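Local coordinates for protein ribonucleoside-diphosphate reductase (Pseudomonas aeruginosa, PDB 5IM3) that probably makes deoxyribonucleotides for DNA synthesis by reducing ribonucleoside diphosphates, under allosteric control by bound nucleotides such as dATP, at residues S355-L360 / A773-I778; T502-S507 / G534-H539; L671-Y676 / K845-T850. All coordinates share one frame; numbering follows the deposited sequence.

How the contacts relate
Following the chain from the N terminus, residues 355-360 come first, in the range of the all-alpha domain, and contact 1 closes a loop of more than 400 residues when they meet helix 773-779 of the barrel domain. Contact 2 is nested inside that loop: 502-507 and 534-539 bring the ends of a local two-stranded sheet together around helix 517-532, its centre about 46 Å from that of contact 1. Contact 3 opens later, at 671-676, still within the large loop, but closes at 845-850 beyond it, and therefore crosses contact 1 along the chain. It ties the ends of helices 665-672 and 842-847 together. No two of the contacts touch.

Contact 1 (S355-L360 / A773-I778); sequences SSTPTL and ATIANI
Ile775 carries CG1 between its backbone N and carbonyl carbon (chi1 61°), which leaves the CG2 branch anti to the carbonyl carbon; opposite it, Leu360 keeps CG anti to its own carbonyl carbon (chi1 -70°). The two side chains cross at about a right angle, with Leu360 CD1 3.9 Å from Ile775 CG2. One helical turn further on, Ile778 reaches toward the same leucine tip to tip, its CD1 4.1 Å from Leu360 CD1. Ile775 CG2 is also packed against the backbone, 3.5 Å from Ser355 O, and so touches both the residue ahead of the N-cap Ser356 and the first turn of the helix that follows. That turn contains the bond from Leu360 N to Ser356 O, 3.0 Å long. At the margin, Thr357 and Thr774 cross at about a right angle. Thr357 OG1 rests 3.8 Å from Thr774 CB, and no hydrogen bond joins the two threonines; Thr357 OG1 bonds instead to Tyr307 OH, at the end of helix 297-307. Met354 touches both Leu360 and Ile775, while Phe322 and Leu303 extend the apolar cluster. The arrangement is a buried helix-to-helix contact, apolar in the middle and edged by threonines, through which the short helix 357-362, in the all-alpha domain range, packs on the short helix 773-779 of the reductase barrel domain.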
loop_
_atom_site.group_PDB
_atom_site.type_symbol
_atom_site.label_atom_id
_atom_site.label_comp_id
_atom_site.label_asym_id
_atom_site.label_seq_id
_atom_site.Cartn_x
_atom_site.Cartn_y
_atom_site.Cartn_z
ATOM N N SER A 355 35.852 18.062 32.947
ATOM C CA SER A 355 34.710 18.011 33.838
ATOM C C SER A 355 33.420 18.144 33.037
ATOM O O SER A 355 33.412 18.593 31.887
ATOM C CB SER A 355 34.804 19.123 34.883
ATOM O OG SER A 355 36.040 19.063 35.574
ATOM N N SER A 356 32.319 17.741 33.662
ATOM C CA SER A 356 31.023 17.822 33.014
ATOM C C SER A 356 30.642 19.277 32.756
ATOM O O SER A 356 31.195 20.212 33.342
ATOM C CB SER A 356 29.956 17.154 33.877
ATOM O OG SER A 356 29.851 17.812 35.126
ATOM N N THR A 357 29.668 19.453 31.866
ATOM C CA THR A 357 29.164 20.781 31.521
ATOM C C THR A 357 28.778 21.620 32.733
ATOM O O THR A 357 29.174 22.796 32.787
ATOM C CB THR A 357 27.982 20.605 30.555
ATOM O OG1 THR A 357 28.487 20.434 29.221
ATOM C CG2 THR A 357 27.033 21.798 30.587
ATOM N N PRO A 358 28.023 21.116 33.715
ATOM C CA PRO A 358 27.681 21.984 34.857
ATOM C C PRO A 358 28.885 22.379 35.692
ATOM O O PRO A 358 28.947 23.517 36.170
ATOM C CB PRO A 358 26.672 21.142 35.658
ATOM C CG PRO A 358 26.932 19.747 35.259
ATOM C CD PRO A 358 27.374 19.799 33.821
ATOM N N THR A 359 29.847 21.476 35.888
ATOM C CA THR A 359 31.055 21.852 36.614
ATOM C C THR A 359 31.791 22.965 35.882
ATOM O O THR A 359 32.124 23.998 36.472
ATOM C CB THR A 359 31.965 20.636 36.806
ATOM O OG1 THR A 359 31.335 19.700 37.687
ATOM C CG2 THR A 359 33.304 21.049 37.407
ATOM N N LEU A 360 32.035 22.778 34.583
ATOM C CA LEU A 360 32.710 23.805 33.796
ATOM C C LEU A 360 32.011 25.151 33.909
ATOM O O LEU A 360 32.668 26.198 33.968
ATOM C CB LEU A 360 32.780 23.372 32.331
ATOM C CG LEU A 360 33.723 22.211 32.017
ATOM C CD1 LEU A 360 33.633 21.881 30.545
ATOM C CD2 LEU A 360 35.159 22.553 32.416
ATOM N N ALA A 773 28.569 15.469 24.379
ATOM C CA ALA A 773 28.379 16.368 23.245
ATOM C C ALA A 773 29.297 17.585 23.323
ATOM O O ALA A 773 30.159 17.790 22.461
ATOM C CB ALA A 773 26.915 16.807 23.180
ATOM N N THR A 774 29.128 18.404 24.361
ATOM C CA THR A 774 29.848 19.671 24.425
ATOM C C THR A 774 31.335 19.458 24.692
ATOM O O THR A 774 32.185 20.043 24.010
ATOM C CB THR A 774 29.229 20.570 25.494
ATOM O OG1 THR A 774 27.850 20.798 25.185
ATOM C CG2 THR A 774 29.954 21.909 25.560
ATOM N N ILE A 775 31.674 18.622 25.680
ATOM C CA ILE A 775 33.064 18.529 26.118
ATOM C C ILE A 775 33.940 17.798 25.105
ATOM O O ILE A 775 35.157 18.010 25.081
ATOM C CB ILE A 775 33.160 17.863 27.506
ATOM C CG1 ILE A 775 32.599 16.441 27.480
ATOM C CG2 ILE A 775 32.433 18.711 28.548
ATOM C CD1 ILE A 775 32.732 15.713 28.811
ATOM N N ALA A 776 33.361 16.935 24.268
ATOM C CA ALA A 776 34.118 16.380 23.152
ATOM C C ALA A 776 34.411 17.453 22.110
ATOM O O ALA A 776 35.515 17.509 21.559
ATOM C CB ALA A 776 33.359 15.210 22.525
ATOM N N ASN A 777 33.432 18.319 21.834
ATOM C CA ASN A 777 33.669 19.447 20.939
ATOM C C ASN A 777 34.705 20.401 21.515
ATOM O O ASN A 777 35.521 20.963 20.776
ATOM C CB ASN A 777 32.360 20.192 20.673
ATOM C CG ASN A 777 31.405 19.405 19.802
ATOM O OD1 ASN A 777 31.614 18.219 19.541
ATOM N ND2 ASN A 777 30.347 20.061 19.347
ATOM N N ILE A 778 34.680 20.613 22.834
ATOM C CA ILE A 778 35.658 21.502 23.454
ATOM C C ILE A 778 37.063 20.942 23.275
ATOM O O ILE A 778 38.005 21.679 22.968
ATOM C CB ILE A 778 35.319 21.723 24.940
ATOM C CG1 ILE A 778 33.996 22.484 25.075
ATOM C CG2 ILE A 778 36.440 22.488 25.645
ATOM C CD1 ILE A 778 33.472 22.561 26.492
#

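Contact 2 (T502-S507 / G534-H539); sequences TLFSPS and GKLKLH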
loop_
_atom_site.group_PDB
_atom_site.type_symbol
_atom_site.label_atom_id
_atom_site.label_comp_id
_atom_site.label_asym_id
_atom_site.label_seq_id
_atom_site.Cartn_x
_atom_site.Cartn_y
_atom_site.Cartn_z
ATOM N N THR A 502 2.012 -11.663 33.074
ATOM C CA THR A 502 0.848 -11.130 33.772
ATOM C C THR A 502 1.123 -9.708 34.242
ATOM O O THR A 502 2.173 -9.433 34.831
ATOM C CB THR A 502 0.473 -12.013 34.966
ATOM O OG1 THR A 502 0.223 -13.349 34.514
ATOM C CG2 THR A 502 -0.774 -11.478 35.659
ATOM N N LEU A 503 0.175 -8.813 33.984
ATOM C CA LEU A 503 0.258 -7.433 34.431
ATOM C C LEU A 503 -0.495 -7.269 35.747
ATOM O O LEU A 503 -1.591 -7.810 35.920
ATOM C CB LEU A 503 -0.314 -6.481 33.376
ATOM C CG LEU A 503 0.180 -6.695 31.942
ATOM C CD1 LEU A 503 -0.381 -5.629 31.010
ATOM C CD2 LEU A 503 1.697 -6.706 31.887
ATOM N N PHE A 504 0.108 -6.527 36.674
ATOM C CA PHE A 504 -0.459 -6.283 37.991
ATOM C C PHE A 504 -0.441 -4.791 38.286
ATOM O O PHE A 504 0.356 -4.034 37.725
ATOM C CB PHE A 504 0.323 -6.994 39.107
ATOM C CG PHE A 504 0.394 -8.485 38.964
ATOM C CD1 PHE A 504 -0.672 -9.283 39.341
ATOM C CD2 PHE A 504 1.544 -9.092 38.491
ATOM C CE1 PHE A 504 -0.599 -10.657 39.227
ATOM C CE2 PHE A 504 1.622 -10.466 38.369
ATOM C CZ PHE A 504 0.552 -11.249 38.742
ATOM N N SER A 505 -1.306 -4.383 39.169
ATOM C CA SER A 505 -1.118 -3.052 39.734
ATOM C C SER A 505 -0.184 -3.129 40.939
ATOM O O SER A 505 -0.315 -4.037 41.763
ATOM C CB SER A 505 -2.444 -2.443 40.165
ATOM O OG SER A 505 -2.228 -1.191 40.798
ATOM N N PRO A 506 0.769 -2.205 41.077
ATOM C CA PRO A 506 1.720 -2.313 42.195
ATOM C C PRO A 506 1.058 -2.304 43.561
ATOM O O PRO A 506 1.619 -2.871 44.506
ATOM C CB PRO A 506 2.636 -1.095 41.998
ATOM C CG PRO A 506 1.864 -0.161 41.148
ATOM C CD PRO A 506 1.026 -1.014 40.252
ATOM N N SER A 507 -0.120 -1.687 43.701
ATOM C CA SER A 507 -0.793 -1.660 44.997
ATOM C C SER A 507 -1.216 -3.050 45.458
ATOM O O SER A 507 -1.366 -3.267 46.664
ATOM C CB SER A 507 -2.009 -0.735 44.946
ATOM O OG SER A 507 -2.871 -1.074 43.878
ATOM N N GLY A 534 -7.937 -16.971 40.699
ATOM C CA GLY A 534 -8.964 -16.007 41.035
ATOM C C GLY A 534 -8.787 -15.287 42.352
ATOM O O GLY A 534 -9.712 -14.595 42.786
ATOM N N LYS A 535 -7.632 -15.417 43.001
ATOM C CA LYS A 535 -7.380 -14.763 44.278
ATOM C C LYS A 535 -6.634 -13.442 44.122
ATOM O O LYS A 535 -6.160 -12.886 45.118
ATOM C CB LYS A 535 -6.612 -15.709 45.206
ATOM C CG LYS A 535 -7.523 -16.588 46.060
ATOM C CD LYS A 535 -6.794 -17.790 46.642
ATOM C CE LYS A 535 -6.590 -18.874 45.591
ATOM N NZ LYS A 535 -6.073 -20.144 46.180
ATOM N N LEU A 536 -6.529 -12.924 42.896
ATOM C CA LEU A 536 -5.964 -11.594 42.650
ATOM C C LEU A 536 -6.662 -11.046 41.403
ATOM O O LEU A 536 -6.185 -11.220 40.280
ATOM C CB LEU A 536 -4.451 -11.646 42.488
ATOM C CG LEU A 536 -3.718 -10.321 42.257
ATOM C CD1 LEU A 536 -4.338 -9.184 43.059
ATOM C CD2 LEU A 536 -2.252 -10.476 42.622
ATOM N N LYS A 537 -7.792 -10.372 41.627
ATOM C CA LYS A 537 -8.733 -10.083 40.547
ATOM C C LYS A 537 -8.116 -9.182 39.484
ATOM O O LYS A 537 -8.248 -9.440 38.283
ATOM C CB LYS A 537 -9.998 -9.445 41.128
ATOM C CG LYS A 537 -11.044 -9.014 40.101
ATOM C CD LYS A 537 -11.698 -10.203 39.421
ATOM C CE LYS A 537 -12.754 -9.756 38.419
ATOM N NZ LYS A 537 -13.350 -10.906 37.673
ATOM N N LEU A 538 -7.453 -8.108 39.903
ATOM C CA LEU A 538 -6.997 -7.084 38.966
ATOM C C LEU A 538 -5.694 -7.543 38.324
ATOM O O LEU A 538 -4.618 -7.416 38.911
ATOM C CB LEU A 538 -6.826 -5.748 39.676
ATOM C CG LEU A 538 -6.384 -4.580 38.791
ATOM C CD1 LEU A 538 -7.398 -4.320 37.685
ATOM C CD2 LEU A 538 -6.169 -3.329 39.626
ATOM N N HIS A 539 -5.787 -8.073 37.107
ATOM C CA HIS A 539 -4.608 -8.523 36.381
ATOM C C HIS A 539 -4.962 -8.694 34.910
ATOM O O HIS A 539 -6.134 -8.724 34.526
ATOM C CB HIS A 539 -4.056 -9.830 36.959
ATOM C CG HIS A 539 -4.904 -11.026 36.664
ATOM N ND1 HIS A 539 -6.077 -11.292 37.337
ATOM C CD2 HIS A 539 -4.748 -12.030 35.769
ATOM C CE1 HIS A 539 -6.607 -12.408 36.868
ATOM N NE2 HIS A 539 -5.821 -12.875 35.917
HETATM O O HOH W 1 -3.132 -6.073 40.567
#
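Phe504 and His539 come together where the two-stranded antiparallel sheet of 500-504 and 539-543 gives way to loops, on the side of the barrel domain near a bound dATP. Leu536 brings CD2 to the Phe504 ring, 3.8 Å from CE1, the two side chains crossing at about a right angle. His539 CB approaches the same ring near CD1, and Thr502 CG2 lies over one of its faces, offset toward the rim. That methyl also meets the histidine, 3.9 Å from His539 CB. The backbones draw close as well: His539 CA makes a CA-H...O contact of 3.1 Å with Leu503 O. CG of His539 sits between the backbone N and the carbonyl carbon (chi1 72°), and the ring, turned by chi2 -77°, directs ND1 to its own loop. ND1 of His539 donates to Lys537 O at 3.0 Å, from well above the carbonyl plane, and weakly to Leu536 O. Further along, Ser505 CB touches Leu538 CD2, and one water bridges the segments, donating to Leu538 O at 2.6 Å and accepting from Ser505 N at 2.9 Å. Ser505 OG bonds to Ser414 OG and Ala411 N, beside the dATP-binding Arg410. Helix 517-532, which links the strands, covers Phe504 and His539 through Ala531, making this an antiparallel strand pair backed by its connecting helix next to a nucleotide-binding loop.

Contact 3 (L671-Y676 / K845-T850); sequences LQHIPY and KDLYAT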
loop_
_atom_site.group_PDB
_atom_site.type_symbol
_atom_site.label_atom_id
_atom_site.label_comp_id
_atom_site.label_asym_id
_atom_site.label_seq_id
_atom_site.Cartn_x
_atom_site.Cartn_y
_atom_site.Cartn_z
ATOM N N LEU A 671 43.718 6.117 15.512
ATOM C CA LEU A 671 45.153 6.197 15.766
ATOM C C LEU A 671 45.814 4.829 15.792
ATOM O O LEU A 671 47.027 4.736 15.579
ATOM C CB LEU A 671 45.412 6.923 17.086
ATOM C CG LEU A 671 45.043 8.407 17.112
ATOM C CD1 LEU A 671 45.302 9.001 18.488
ATOM C CD2 LEU A 671 45.818 9.175 16.047
ATOM N N GLN A 672 45.053 3.772 16.057
ATOM C CA GLN A 672 45.557 2.410 15.992
ATOM C C GLN A 672 45.215 1.732 14.671
ATOM O O GLN A 672 45.609 0.582 14.457
ATOM C CB GLN A 672 44.998 1.595 17.163
ATOM C CG GLN A 672 45.265 2.221 18.529
ATOM C CD GLN A 672 44.566 1.491 19.654
ATOM O OE1 GLN A 672 45.068 0.491 20.165
ATOM N NE2 GLN A 672 43.396 1.988 20.049
ATOM N N HIS A 673 44.505 2.426 13.779
ATOM C CA HIS A 673 44.066 1.864 12.502
ATOM C C HIS A 673 43.224 0.611 12.716
ATOM O O HIS A 673 43.322 -0.365 11.966
ATOM C CB HIS A 673 45.259 1.574 11.590
ATOM C CG HIS A 673 46.028 2.800 11.205
ATOM N ND1 HIS A 673 47.065 3.295 11.965
ATOM C CD2 HIS A 673 45.902 3.636 10.148
ATOM C CE1 HIS A 673 47.551 4.380 11.387
ATOM N NE2 HIS A 673 46.861 4.609 10.283
ATOM N N ILE A 674 42.388 0.639 13.746
ATOM C CA ILE A 674 41.462 -0.448 14.048
ATOM C C ILE A 674 40.080 -0.031 13.554
ATOM O O ILE A 674 39.566 1.005 14.004
ATOM C CB ILE A 674 41.422 -0.767 15.550
ATOM C CG1 ILE A 674 42.813 -1.154 16.060
ATOM C CG2 ILE A 674 40.420 -1.888 15.818
ATOM C CD1 ILE A 674 42.860 -1.396 17.563
ATOM N N PRO A 675 39.453 -0.781 12.648
ATOM C CA PRO A 675 38.059 -0.483 12.306
ATOM C C PRO A 675 37.140 -0.872 13.449
ATOM O O PRO A 675 37.375 -1.860 14.149
ATOM C CB PRO A 675 37.805 -1.337 11.057
ATOM C CG PRO A 675 38.780 -2.455 11.161
ATOM C CD PRO A 675 39.996 -1.887 11.837
ATOM N N TYR A 676 36.088 -0.077 13.644
ATOM C CA TYR A 676 35.180 -0.355 14.748
ATOM C C TYR A 676 34.542 -1.730 14.601
ATOM O O TYR A 676 34.279 -2.402 15.604
ATOM C CB TYR A 676 34.107 0.733 14.840
ATOM C CG TYR A 676 33.658 1.035 16.259
ATOM C CD1 TYR A 676 33.705 0.064 17.250
ATOM C CD2 TYR A 676 33.193 2.298 16.606
ATOM C CE1 TYR A 676 33.301 0.338 18.543
ATOM C CE2 TYR A 676 32.784 2.582 17.897
ATOM C CZ TYR A 676 32.840 1.597 18.862
ATOM O OH TYR A 676 32.438 1.863 20.149
ATOM N N LYS A 845 38.218 1.654 3.709
ATOM C CA LYS A 845 36.762 1.568 3.661
ATOM C C LYS A 845 36.211 1.008 4.966
ATOM O O LYS A 845 35.150 1.434 5.437
ATOM C CB LYS A 845 36.319 0.704 2.479
ATOM C CG LYS A 845 36.464 1.364 1.114
ATOM C CD LYS A 845 35.785 0.532 0.036
ATOM C CE LYS A 845 35.680 1.285 -1.275
ATOM N NZ LYS A 845 37.012 1.515 -1.891
ATOM N N ASP A 846 36.926 0.055 5.570
ATOM C CA ASP A 846 36.496 -0.524 6.838
ATOM C C ASP A 846 36.794 0.408 8.007
ATOM O O ASP A 846 35.955 0.582 8.899
ATOM C CB ASP A 846 37.181 -1.875 7.053
ATOM C CG ASP A 846 36.830 -2.883 5.977
ATOM O OD1 ASP A 846 35.718 -2.785 5.415
ATOM O OD2 ASP A 846 37.662 -3.774 5.693
ATOM N N LEU A 847 37.982 1.017 8.015
ATOM C CA LEU A 847 38.382 1.850 9.144
ATOM C C LEU A 847 37.517 3.096 9.260
ATOM O O LEU A 847 37.291 3.587 10.371
ATOM C CB LEU A 847 39.853 2.241 9.008
ATOM C CG LEU A 847 40.390 3.210 10.066
ATOM C CD1 LEU A 847 40.302 2.600 11.453
ATOM C CD2 LEU A 847 41.821 3.602 9.732
ATOM N N TYR A 848 37.035 3.624 8.139
ATOM C CA TYR A 848 36.208 4.820 8.130
ATOM C C TYR A 848 34.764 4.507 7.765
ATOM O O TYR A 848 34.047 5.347 7.223
ATOM C CB TYR A 848 36.817 5.870 7.210
ATOM C CG TYR A 848 38.072 6.411 7.838
ATOM C CD1 TYR A 848 38.017 7.454 8.739
ATOM C CD2 TYR A 848 39.302 5.836 7.582
ATOM C CE1 TYR A 848 39.152 7.935 9.341
ATOM C CE2 TYR A 848 40.441 6.310 8.178
ATOM C CZ TYR A 848 40.365 7.359 9.060
ATOM O OH TYR A 848 41.503 7.841 9.662
ATOM N N ALA A 849 34.325 3.299 8.099
ATOM C CA ALA A 849 32.912 2.995 8.041
ATOM C C ALA A 849 32.174 3.889 9.025
ATOM O O ALA A 849 32.678 4.212 10.100
ATOM C CB ALA A 849 32.669 1.525 8.366
ATOM N N THR A 850 30.984 4.314 8.628
ATOM C CA THR A 850 30.164 5.223 9.406
ATOM C C THR A 850 29.218 4.434 10.323
ATOM O O THR A 850 29.143 3.206 10.268
ATOM C CB THR A 850 29.467 6.181 8.431
ATOM O OG1 THR A 850 30.214 7.402 8.366
ATOM C CG2 THR A 850 28.027 6.476 8.806
#
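Leu847, in the last turn of helix 842-847, lays its two methyls against the chain of His673, Ile674 and Pro675, which leads away from the end of helix 665-672. Its CG stands anti to the backbone N (chi1 175°), and from there the branches divide. CD1 presses on the peptide between Ile674 and Pro675: it comes to 3.1 Å from Ile674 O, a tight approach for a methyl group, and lies 3.7 Å from Pro675 N. CD2 turns toward the histidine, 4.1 Å from His673 CD2, with the two side chains crossing obliquely. Helix 665-672 ends in a Schellman motif: His673 takes a positive phi of 57°, and the extended Ile674 and Pro675 then pass alongside the other helix terminus. There Pro675 CB sits 3.4 Å from Asp846 O, the carbonyl that also receives Ala849 N at 3.3 Å as helix 842-847 finishes. The CB atoms of Pro675 and Asp846 meet at 4.1 Å. No hydrogen bond runs directly between the segments, but Asp812 of helix 807-815 joins them through its carboxylate, OD1 bonding to His673 NE2 and OD2 to Tyr848 OH. Tyr670, in the last turns of helix 665-672, stacks its ring on that of Tyr848 and touches the Leu847 side chain.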